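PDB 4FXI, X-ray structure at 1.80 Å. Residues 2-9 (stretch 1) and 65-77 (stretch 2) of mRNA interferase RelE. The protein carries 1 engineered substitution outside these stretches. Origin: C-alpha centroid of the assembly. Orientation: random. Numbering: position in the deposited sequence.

Stretch 1, residues 2-9: AYFLDFDE
Stretch 2 65-77: QVIDEKVVVFVIS

Residues 4-7 form a strand that pairs in parallel with strand 72-77. The two directions differ by 23°, and the axes approach to 4.5 Å. The register is F4 with V72, L5 with V73, D6 with F74 and F7 with V75, with CA-CA separations of 4.6 to 5.0 Å. F4 to F7 are extended, with phi/psi of -81/171 at F4, -123/142 at L5, -147/152 at D6 and -121/142 at F7. Together the stretches bury 749 Å².

Stretch 2 opens as a strand, residues 65-67, which turns back onto its own continuation. Q65 N donates to F74 O and F74 N to Q65 O, both at 2.8 Å. Q65 does not touch stretch 1. V66 (chi1 t) places CG1 3.6 Å from Y3 CE2. I67 faces away, but its backbone holds the turn: I67 N donates to V72 O at 2.8 Å, and I67 O accepts from K70 N and V72 N, each at 3.1 Å.

D68 lies in the turn at phi/psi -60/-36, chi1 m. Its CA-to-CB bond points sideways, yet the carboxylate reaches the tyrosine: Y3 OH donates to D68 OD1 at 2.7 Å, near the plane of the ring. Y3 has chi1 m and chi2 60°. E69 (-65/-21) does not touch stretch 1. K70 (-115/4) has chi angles m, t, p, t. Its NZ is 2.8 Å from a water that accepts from it and donates to D6 OD2 at 2.7 Å, so the water links lysine and aspartate.

V71 takes a left-handed conformation, 48/47, chi1 t. Its N donates to D68 O at 3.0 Å. V71 CG1 sits over one face of the Y3 ring, 4.3 Å from the centroid and 13° off the normal, a CH-pi contact. F4 N donates to V71 O at 2.9 Å, starting the ladder between the stretches.

From V72 the chain is extended again, at -129/145, then -98/116 for V73, -105/108 for F74 and -78/118 for V75. V72 (chi1 p) shares a sheet face with F4, D6 and F74. Its CG2 is 3.8 Å from D6 CB. V73 (chi1 t) lies on the other face, with L5, F7 and V75. V73 N donates to F4 O at 2.8 Å, and D6 N donates to V73 O at 3.0 Å. V73 CG2 packs 3.8 Å from Y3 CB.

The CA-to-CB bond of F74 (chi1 t, chi2 57°) points to the face shared with V72, but the end of its ring comes nearer to stretch 1, with F74 CE1 3.5 Å from D8 N. V75 (chi1 t) continues the ladder: V75 N donates to D6 O and D8 N to V75 O, both at 2.8 Å. V75 CB lies over one face of the F7 ring (chi1 m, chi2 82°), 4.0 Å from its centroid. V75 CG2 is 3.7 Å from L5 CD1; L5 is t, p.

I76 (-104/-23, chi1 p, chi2 t) points away, with its CA 4.1 Å from D8 CB. D8 (chi1 t) is the N-cap of the following helix. S77 (-157/130, chi1 t) does not touch stretch 1; its OG is hydrogen-bonded elsewhere in the structure.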

# COMPACT_ATOMS: atom_id res chain seq x y z
N ALA A 2 6.91 -4.12 15.90
CA ALA A 2 6.66 -3.31 14.71
C ALA A 2 7.49 -3.81 13.52
O ALA A 2 8.50 -4.50 13.69
CB ALA A 2 6.96 -1.85 14.98
N TYR A 3 7.05 -3.43 12.32
CA TYR A 3 7.71 -3.83 11.08
C TYR A 3 8.51 -2.66 10.50
O TYR A 3 8.20 -1.50 10.75
CB TYR A 3 6.67 -4.30 10.05
CG TYR A 3 6.18 -5.70 10.28
CD1 TYR A 3 5.55 -6.06 11.47
CD2 TYR A 3 6.33 -6.68 9.30
CE1 TYR A 3 5.09 -7.36 11.67
CE2 TYR A 3 5.89 -7.97 9.50
CZ TYR A 3 5.27 -8.31 10.69
OH TYR A 3 4.82 -9.60 10.88
N PHE A 4 9.54 -2.99 9.72
CA PHE A 4 10.27 -1.99 8.95
C PHE A 4 9.51 -1.70 7.66
O PHE A 4 8.56 -2.40 7.33
CB PHE A 4 11.68 -2.51 8.59
CG PHE A 4 12.57 -2.73 9.79
CD1 PHE A 4 13.29 -1.68 10.33
CD2 PHE A 4 12.69 -3.99 10.36
CE1 PHE A 4 14.11 -1.88 11.43
CE2 PHE A 4 13.52 -4.19 11.45
CZ PHE A 4 14.23 -3.14 11.98
N LEU A 5 9.95 -0.67 6.93
CA LEU A 5 9.26 -0.25 5.72
C LEU A 5 10.17 -0.28 4.50
O LEU A 5 11.35 0.06 4.60
CB LEU A 5 8.70 1.17 5.90
CG LEU A 5 8.09 1.87 4.67
CD1 LEU A 5 6.79 1.19 4.23
CD2 LEU A 5 7.83 3.34 4.97
N ASP A 6 9.63 -0.69 3.35
CA ASP A 6 10.37 -0.65 2.10
C ASP A 6 9.37 -0.35 1.00
O ASP A 6 8.19 -0.67 1.13
CB ASP A 6 11.06 -2.00 1.85
CG ASP A 6 12.05 -1.95 0.69
OD1 ASP A 6 12.63 -0.87 0.44
OD2 ASP A 6 12.24 -2.98 0.03
N PHE A 7 9.83 0.28 -0.08
CA PHE A 7 8.98 0.59 -1.23
C PHE A 7 9.54 -0.07 -2.47
O PHE A 7 10.77 -0.11 -2.67
CB PHE A 7 9.03 2.10 -1.53
CG PHE A 7 8.11 2.93 -0.69
CD1 PHE A 7 8.49 3.33 0.58
CD2 PHE A 7 6.90 3.35 -1.18
CE1 PHE A 7 7.64 4.11 1.36
CE2 PHE A 7 6.05 4.14 -0.41
CZ PHE A 7 6.43 4.53 0.86
N ASP A 8 8.66 -0.56 -3.33
CA ASP A 8 9.03 -0.84 -4.71
C ASP A 8 9.45 0.48 -5.33
O ASP A 8 8.83 1.51 -5.06
CB ASP A 8 7.82 -1.39 -5.48
CG ASP A 8 8.17 -1.80 -6.90
OD1 ASP A 8 8.27 -0.92 -7.77
OD2 ASP A 8 8.33 -3.01 -7.14
N GLU A 9 10.50 0.45 -6.14
CA GLU A 9 11.01 1.66 -6.81
C GLU A 9 9.89 2.45 -7.47
O GLU A 9 9.81 3.66 -7.33
CB GLU A 9 12.06 1.30 -7.86
CG GLU A 9 12.86 0.03 -7.58
CD GLU A 9 13.97 0.23 -6.56
OE1 GLU A 9 13.95 1.24 -5.82
OE2 GLU A 9 14.87 -0.63 -6.49
N GLN A 65 2.66 -5.53 0.73
CA GLN A 65 2.87 -6.94 1.00
C GLN A 65 3.56 -7.08 2.36
O GLN A 65 4.53 -6.37 2.62
CB GLN A 65 3.77 -7.52 -0.09
CG GLN A 65 4.07 -8.99 0.03
CD GLN A 65 5.04 -9.47 -1.04
OE1 GLN A 65 6.04 -8.81 -1.34
NE2 GLN A 65 4.75 -10.60 -1.64
N VAL A 66 3.08 -7.97 3.22
CA VAL A 66 3.80 -8.21 4.47
C VAL A 66 4.80 -9.35 4.31
O VAL A 66 4.44 -10.44 3.89
CB VAL A 66 2.83 -8.53 5.60
CG1 VAL A 66 3.61 -8.86 6.87
CG2 VAL A 66 1.91 -7.33 5.83
N ILE A 67 6.06 -9.09 4.65
CA ILE A 67 7.11 -10.09 4.45
C ILE A 67 7.76 -10.43 5.78
O ILE A 67 8.71 -9.77 6.21
CB ILE A 67 8.18 -9.59 3.45
CG1 ILE A 67 7.52 -9.10 2.15
CG2 ILE A 67 9.20 -10.70 3.16
CD1 ILE A 67 8.47 -8.50 1.14
N ASP A 68 7.22 -11.45 6.44
CA ASP A 68 7.64 -11.79 7.80
C ASP A 68 9.13 -12.13 7.91
O ASP A 68 9.76 -11.81 8.91
CB ASP A 68 6.83 -12.98 8.34
CG ASP A 68 5.40 -12.60 8.68
OD1 ASP A 68 5.13 -11.40 8.86
OD2 ASP A 68 4.56 -13.52 8.79
N GLU A 69 9.67 -12.78 6.88
CA GLU A 69 11.06 -13.23 6.93
C GLU A 69 12.03 -12.05 6.99
O GLU A 69 13.18 -12.19 7.42
CB GLU A 69 11.39 -14.13 5.74
CG GLU A 69 10.26 -15.06 5.33
CD GLU A 69 9.28 -14.41 4.37
OE1 GLU A 69 8.11 -14.19 4.76
OE2 GLU A 69 9.67 -14.12 3.22
N LYS A 70 11.56 -10.88 6.57
CA LYS A 70 12.40 -9.67 6.60
C LYS A 70 11.83 -8.64 7.56
O LYS A 70 12.36 -7.52 7.69
CB LYS A 70 12.54 -9.07 5.20
CG LYS A 70 13.20 -10.00 4.19
CD LYS A 70 13.32 -9.33 2.82
CE LYS A 70 13.99 -7.97 2.94
NZ LYS A 70 13.99 -7.21 1.65
N VAL A 71 10.77 -9.03 8.26
CA VAL A 71 10.03 -8.15 9.16
C VAL A 71 9.73 -6.82 8.47
O VAL A 71 9.93 -5.75 9.05
CB VAL A 71 10.79 -7.88 10.48
CG1 VAL A 71 9.82 -7.44 11.56
CG2 VAL A 71 11.54 -9.12 10.93
N VAL A 72 9.25 -6.89 7.24
CA VAL A 72 9.06 -5.67 6.46
C VAL A 72 7.66 -5.54 5.84
O VAL A 72 7.02 -6.53 5.45
CB VAL A 72 10.14 -5.54 5.36
CG1 VAL A 72 9.90 -6.54 4.26
CG2 VAL A 72 10.16 -4.14 4.80
N VAL A 73 7.20 -4.29 5.78
CA VAL A 73 6.00 -3.91 5.03
C VAL A 73 6.51 -3.36 3.71
O VAL A 73 7.21 -2.36 3.68
CB VAL A 73 5.18 -2.82 5.76
CG1 VAL A 73 4.13 -2.18 4.84
CG2 VAL A 73 4.52 -3.40 7.01
N PHE A 74 6.17 -4.05 2.62
CA PHE A 74 6.68 -3.71 1.30
C PHE A 74 5.59 -3.02 0.49
O PHE A 74 4.61 -3.65 0.09
CB PHE A 74 7.15 -5.00 0.60
CG PHE A 74 7.75 -4.78 -0.76
CD1 PHE A 74 8.84 -3.94 -0.93
CD2 PHE A 74 7.23 -5.44 -1.86
CE1 PHE A 74 9.39 -3.75 -2.19
CE2 PHE A 74 7.79 -5.24 -3.12
CZ PHE A 74 8.87 -4.40 -3.28
N VAL A 75 5.73 -1.72 0.28
CA VAL A 75 4.72 -0.99 -0.47
C VAL A 75 4.92 -1.26 -1.96
O VAL A 75 5.96 -0.94 -2.51
CB VAL A 75 4.84 0.52 -0.23
CG1 VAL A 75 3.80 1.28 -1.08
CG2 VAL A 75 4.64 0.82 1.26
N ILE A 76 3.92 -1.86 -2.61
CA ILE A 76 4.08 -2.23 -4.02
C ILE A 76 3.35 -1.33 -5.02
O ILE A 76 3.73 -1.26 -6.19
CB ILE A 76 3.59 -3.65 -4.27
CG1 ILE A 76 2.15 -3.77 -3.85
CG2 ILE A 76 4.41 -4.63 -3.47
CD1 ILE A 76 1.70 -5.18 -3.80
N SER A 77 2.31 -0.64 -4.57
CA SER A 77 1.49 0.14 -5.47
C SER A 77 0.74 1.25 -4.75
O SER A 77 0.12 1.02 -3.71
CB SER A 77 0.49 -0.78 -6.18
OG SER A 77 -0.24 -0.07 -7.17
O HOH W 1 11.91 -5.39 1.20